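Local coordinates for Ras-related protein Rab-21 (Homo sapiens, PDB 1Z08) that belongs to the Rab branch of the Ras-like small GTPases and here binds phosphoaminophosphonic acid-guanylate ester and a magnesium ion in a P-loop fold, at residues 91-105 and 132-144. The protein carries 1 engineered substitution. Residues are numbered along the deposited sequence; the frame is centred on the assembly and turned at random.
Sequences EDSFQKVKNWVKELR and QEAESYAESVGAK
Gln95 NE2 reaches Glu133 across the nearly parallel helices 91-105 and 132-140, and Arg105 NH2 reaches Val141 in the turn that follows, an example of polar groups closing both ends of an apolar seam. Gln95 NE2 donates to Glu133 OE2 (3.1 Å, from above the carboxylate plane) and Glu91 OE2 (2.8 Å), while OE1 accepts from Lys98 NZ. One water links Lys98 NZ to Glu133 OE2, and two others lie within hydrogen-bonding distance of the Glu91 and Glu133 carboxylates, probably easing their like charges. At the far end Arg105 NH2 donates almost straight (169°) to Val141 O at 2.9 Å. Waters connect NE to the same carbonyl and NH2 to Gly142 O, where a Schellman motif with Gly142 at positive phi ends helix 132-140. Between these polar ends Tyr137 (CG anti to the backbone N, chi1 174°) presents one ring face to Lys98, whose CG makes a CH-pi contact 4.0 Å from the Tyr137 centroid. Phe94 CE1 meets Ala134 CB, and Val101 CG1 meets Val141 CB. Arg105 NH1 is satisfied by Gly109 O and Ile112 O. Both helices lie on one side of the sheet, Val97 and Val101 against Leu84 of strand 81-87, Tyr137 against Ile116 of strand 113-119.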
loop_
_atom_site.group_PDB
_atom_site.type_symbol
_atom_site.label_atom_id
_atom_site.label_comp_id
_atom_site.label_asym_id
_atom_site.label_seq_id
_atom_site.Cartn_x
_atom_site.Cartn_y
_atom_site.Cartn_z
ATOM N N GLU A 91 -10.972 -5.740 11.632
ATOM C CA GLU A 91 -9.964 -5.478 12.666
ATOM C C GLU A 91 -8.741 -6.394 12.557
ATOM O O GLU A 91 -7.609 -5.939 12.731
ATOM C CB GLU A 91 -10.585 -5.555 14.071
ATOM C CG GLU A 91 -9.580 -5.540 15.230
ATOM C CD GLU A 91 -8.872 -4.198 15.436
ATOM O OE1 GLU A 91 -9.086 -3.248 14.652
ATOM O OE2 GLU A 91 -8.088 -4.101 16.402
ATOM N N ASP A 92 -8.976 -7.671 12.262
ATOM C CA ASP A 92 -7.894 -8.649 12.092
ATOM C C ASP A 92 -6.886 -8.215 11.030
ATOM O O ASP A 92 -5.672 -8.388 11.203
ATOM C CB ASP A 92 -8.461 -10.027 11.736
ATOM C CG ASP A 92 -9.166 -10.697 12.902
ATOM O OD1 ASP A 92 -9.099 -10.174 14.038
ATOM O OD2 ASP A 92 -9.787 -11.759 12.677
ATOM N N SER A 93 -7.396 -7.642 9.939
ATOM C CA SER A 93 -6.554 -7.201 8.832
ATOM C C SER A 93 -5.632 -6.053 9.245
ATOM O O SER A 93 -4.501 -5.964 8.762
ATOM C CB SER A 93 -7.396 -6.817 7.609
ATOM O OG SER A 93 -8.019 -5.556 7.767
ATOM N N PHE A 94 -6.110 -5.183 10.135
ATOM C CA PHE A 94 -5.265 -4.109 10.657
ATOM C C PHE A 94 -4.166 -4.633 11.577
ATOM O O PHE A 94 -3.003 -4.261 11.432
ATOM C CB PHE A 94 -6.065 -3.027 11.389
ATOM C CG PHE A 94 -5.196 -2.091 12.190
ATOM C CD1 PHE A 94 -4.333 -1.203 11.550
ATOM C CD2 PHE A 94 -5.209 -2.128 13.582
ATOM C CE1 PHE A 94 -3.506 -0.357 12.283
ATOM C CE2 PHE A 94 -4.387 -1.279 14.326
ATOM C CZ PHE A 94 -3.537 -0.395 13.678
ATOM N N GLN A 95 -4.541 -5.485 12.527
ATOM C CA GLN A 95 -3.580 -6.011 13.490
ATOM C C GLN A 95 -2.467 -6.817 12.812
ATOM O O GLN A 95 -1.339 -6.857 13.306
ATOM C CB GLN A 95 -4.284 -6.819 14.589
ATOM C CG GLN A 95 -5.254 -5.996 15.465
ATOM C CD GLN A 95 -4.582 -4.855 16.231
ATOM O OE1 GLN A 95 -3.393 -4.912 16.551
ATOM N NE2 GLN A 95 -5.350 -3.808 16.526
ATOM N N LYS A 96 -2.782 -7.416 11.662
ATOM C CA LYS A 96 -1.816 -8.179 10.862
ATOM C C LYS A 96 -0.711 -7.309 10.246
ATOM O O LYS A 96 0.396 -7.793 9.991
ATOM C CB LYS A 96 -2.537 -8.973 9.778
ATOM N N VAL A 97 -1.017 -6.034 10.012
ATOM C CA VAL A 97 -0.053 -5.063 9.468
ATOM C C VAL A 97 1.210 -4.951 10.335
ATOM O O VAL A 97 2.313 -4.782 9.812
ATOM C CB VAL A 97 -0.719 -3.663 9.263
ATOM C CG1 VAL A 97 0.316 -2.557 9.078
ATOM C CG2 VAL A 97 -1.685 -3.698 8.083
ATOM N N LYS A 98 1.036 -5.074 11.651
ATOM C CA LYS A 98 2.131 -4.952 12.620
ATOM C C LYS A 98 3.255 -5.971 12.421
ATOM O O LYS A 98 4.429 -5.644 12.601
ATOM C CB LYS A 98 1.591 -5.031 14.051
ATOM C CG LYS A 98 0.583 -3.940 14.380
ATOM C CD LYS A 98 0.226 -3.944 15.849
ATOM C CE LYS A 98 -0.789 -2.863 16.152
ATOM N NZ LYS A 98 -1.216 -2.918 17.573
ATOM N N ASN A 99 2.888 -7.197 12.051
ATOM C CA ASN A 99 3.861 -8.251 11.749
ATOM C C ASN A 99 4.733 -7.886 10.547
ATOM O O ASN A 99 5.953 -8.088 10.572
ATOM C CB ASN A 99 3.153 -9.579 11.512
ATOM N N TRP A 100 4.104 -7.341 9.507
ATOM C CA TRP A 100 4.814 -6.895 8.309
ATOM C C TRP A 100 5.815 -5.782 8.607
ATOM O O TRP A 100 6.933 -5.807 8.096
ATOM C CB TRP A 100 3.836 -6.451 7.217
ATOM C CG TRP A 100 3.146 -7.588 6.523
ATOM C CD1 TRP A 100 1.817 -7.891 6.572
ATOM C CD2 TRP A 100 3.753 -8.576 5.677
ATOM N NE1 TRP A 100 1.555 -9.003 5.810
ATOM C CE2 TRP A 100 2.724 -9.444 5.247
ATOM C CE3 TRP A 100 5.065 -8.812 5.240
ATOM C CZ2 TRP A 100 2.965 -10.534 4.401
ATOM C CZ3 TRP A 100 5.305 -9.895 4.396
ATOM C CH2 TRP A 100 4.258 -10.742 3.986
ATOM N N VAL A 101 5.410 -4.814 9.430
ATOM C CA VAL A 101 6.290 -3.704 9.813
ATOM C C VAL A 101 7.554 -4.233 10.494
ATOM O O VAL A 101 8.661 -3.817 10.158
ATOM C CB VAL A 101 5.584 -2.679 10.745
ATOM C CG1 VAL A 101 6.561 -1.602 11.203
ATOM C CG2 VAL A 101 4.400 -2.037 10.046
ATOM N N LYS A 102 7.371 -5.157 11.436
ATOM C CA LYS A 102 8.479 -5.764 12.174
ATOM C C LYS A 102 9.476 -6.459 11.246
ATOM O O LYS A 102 10.687 -6.277 11.381
ATOM C CB LYS A 102 7.948 -6.739 13.224
ATOM N N GLU A 103 8.953 -7.236 10.296
ATOM C CA GLU A 103 9.778 -7.970 9.334
ATOM C C GLU A 103 10.522 -7.046 8.369
ATOM O O GLU A 103 11.690 -7.287 8.049
ATOM C CB GLU A 103 8.929 -8.980 8.567
ATOM N N LEU A 104 9.843 -5.996 7.910
ATOM C CA LEU A 104 10.429 -5.037 6.973
ATOM C C LEU A 104 11.528 -4.185 7.615
ATOM O O LEU A 104 12.566 -3.941 6.996
ATOM C CB LEU A 104 9.347 -4.139 6.359
ATOM C CG LEU A 104 8.410 -4.760 5.318
ATOM C CD1 LEU A 104 7.162 -3.916 5.162
ATOM C CD2 LEU A 104 9.106 -4.936 3.974
ATOM N N ARG A 105 11.295 -3.746 8.852
ATOM C CA ARG A 105 12.273 -2.931 9.581
ATOM C C ARG A 105 13.519 -3.732 9.965
ATOM O O ARG A 105 14.624 -3.189 10.002
ATOM C CB ARG A 105 11.645 -2.285 10.827
ATOM C CG ARG A 105 10.644 -1.153 10.556
ATOM C CD ARG A 105 11.254 0.014 9.778
ATOM N NE ARG A 105 10.384 1.191 9.771
ATOM C CZ ARG A 105 10.340 2.097 8.794
ATOM N NH1 ARG A 105 11.106 1.968 7.715
ATOM N NH2 ARG A 105 9.511 3.130 8.887
ATOM N N GLN A 132 -7.842 6.449 14.947
ATOM C CA GLN A 132 -6.870 6.998 15.883
ATOM C C GLN A 132 -5.766 6.003 16.230
ATOM O O GLN A 132 -4.592 6.377 16.273
ATOM C CB GLN A 132 -7.567 7.541 17.136
ATOM C CG GLN A 132 -8.519 8.708 16.834
ATOM C CD GLN A 132 -7.820 9.879 16.167
ATOM O OE1 GLN A 132 -7.024 10.579 16.791
ATOM N NE2 GLN A 132 -8.118 10.099 14.891
ATOM N N GLU A 133 -6.141 4.744 16.455
ATOM C CA GLU A 133 -5.169 3.682 16.714
ATOM C C GLU A 133 -4.253 3.457 15.509
ATOM O O GLU A 133 -3.034 3.335 15.665
ATOM C CB GLU A 133 -5.869 2.370 17.092
ATOM C CG GLU A 133 -4.901 1.218 17.392
ATOM C CD GLU A 133 -5.594 -0.098 17.716
ATOM O OE1 GLU A 133 -6.837 -0.159 17.678
ATOM O OE2 GLU A 133 -4.882 -1.082 18.010
ATOM N N ALA A 134 -4.847 3.403 14.315
ATOM C CA ALA A 134 -4.092 3.168 13.077
ATOM C C ALA A 134 -3.096 4.284 12.785
ATOM O O ALA A 134 -1.935 4.017 12.450
ATOM C CB ALA A 134 -5.041 2.973 11.900
ATOM N N GLU A 135 -3.550 5.528 12.916
ATOM C CA GLU A 135 -2.702 6.696 12.680
ATOM C C GLU A 135 -1.591 6.784 13.718
ATOM O O GLU A 135 -0.427 7.013 13.368
ATOM C CB GLU A 135 -3.528 7.984 12.674
ATOM C CG GLU A 135 -4.410 8.142 11.445
ATOM C CD GLU A 135 -5.101 9.485 11.382
ATOM O OE1 GLU A 135 -5.030 10.253 12.368
ATOM O OE2 GLU A 135 -5.724 9.769 10.340
ATOM N N SER A 136 -1.959 6.589 14.986
ATOM C CA SER A 136 -0.998 6.562 16.090
ATOM C C SER A 136 0.069 5.494 15.861
ATOM O O SER A 136 1.266 5.769 15.994
ATOM C CB SER A 136 -1.705 6.318 17.428
ATOM O OG SER A 136 -0.759 6.132 18.470
ATOM N N TYR A 137 -0.364 4.286 15.500
ATOM C CA TYR A 137 0.575 3.208 15.227
ATOM C C TYR A 137 1.518 3.579 14.084
ATOM O O TYR A 137 2.735 3.421 14.204
ATOM C CB TYR A 137 -0.136 1.877 14.936
ATOM C CG TYR A 137 0.841 0.803 14.524
ATOM C CD1 TYR A 137 1.691 0.214 15.459
ATOM C CD2 TYR A 137 0.948 0.407 13.190
ATOM C CE1 TYR A 137 2.611 -0.760 15.080
ATOM C CE2 TYR A 137 1.867 -0.564 12.802
ATOM C CZ TYR A 137 2.692 -1.140 13.752
ATOM O OH TYR A 137 3.600 -2.104 13.378
ATOM N N ALA A 138 0.946 4.078 12.989
ATOM C CA ALA A 138 1.729 4.519 11.835
ATOM C C ALA A 138 2.831 5.499 12.241
ATOM O O ALA A 138 3.999 5.298 11.897
ATOM C CB ALA A 138 0.823 5.127 10.767
ATOM N N GLU A 139 2.463 6.543 12.987
ATOM C CA GLU A 139 3.443 7.527 13.467
ATOM C C GLU A 139 4.528 6.881 14.332
ATOM O O GLU A 139 5.709 7.213 14.197
ATOM C CB GLU A 139 2.760 8.672 14.226
ATOM C CG GLU A 139 3.691 9.852 14.525
ATOM C CD GLU A 139 2.990 11.041 15.164
ATOM O OE1 GLU A 139 1.763 11.203 14.979
ATOM O OE2 GLU A 139 3.681 11.827 15.844
ATOM N N SER A 140 4.131 5.951 15.202
ATOM C CA SER A 140 5.074 5.283 16.111
ATOM C C SER A 140 6.162 4.469 15.398
ATOM O O SER A 140 7.245 4.274 15.952
ATOM C CB SER A 140 4.338 4.391 17.116
ATOM O OG SER A 140 4.014 3.121 16.562
ATOM N N VAL A 141 5.869 3.998 14.184
ATOM C CA VAL A 141 6.827 3.190 13.411
ATOM C C VAL A 141 7.459 3.945 12.236
ATOM O O VAL A 141 8.112 3.342 11.378
ATOM C CB VAL A 141 6.214 1.842 12.916
ATOM C CG1 VAL A 141 5.895 0.924 14.092
ATOM C CG2 VAL A 141 4.979 2.075 12.030
ATOM N N GLY A 142 7.261 5.260 12.205
ATOM C CA GLY A 142 7.827 6.110 11.159
ATOM C C GLY A 142 7.180 5.936 9.796
ATOM O O GLY A 142 7.774 6.278 8.773
ATOM N N ALA A 143 5.963 5.397 9.781
ATOM C CA ALA A 143 5.191 5.262 8.553
ATOM C C ALA A 143 4.223 6.428 8.427
ATOM O O ALA A 143 4.010 7.174 9.384
ATOM C CB ALA A 143 4.434 3.940 8.547
ATOM N N LYS A 144 3.658 6.601 7.236
ATOM C CA LYS A 144 2.551 7.524 7.057
ATOM C C LYS A 144 1.287 6.703 6.856
ATOM O O LYS A 144 1.331 5.613 6.278
ATOM C CB LYS A 144 2.793 8.451 5.874
HETATM O O HOH W 1 -8.770 -0.789 15.614
HETATM O O HOH W 2 -8.104 -2.345 18.519
HETATM O O HOH W 3 -2.338 -0.675 18.188
HETATM O O HOH W 4 8.679 4.957 6.518
HETATM O O HOH W 5 10.104 1.812 12.475
#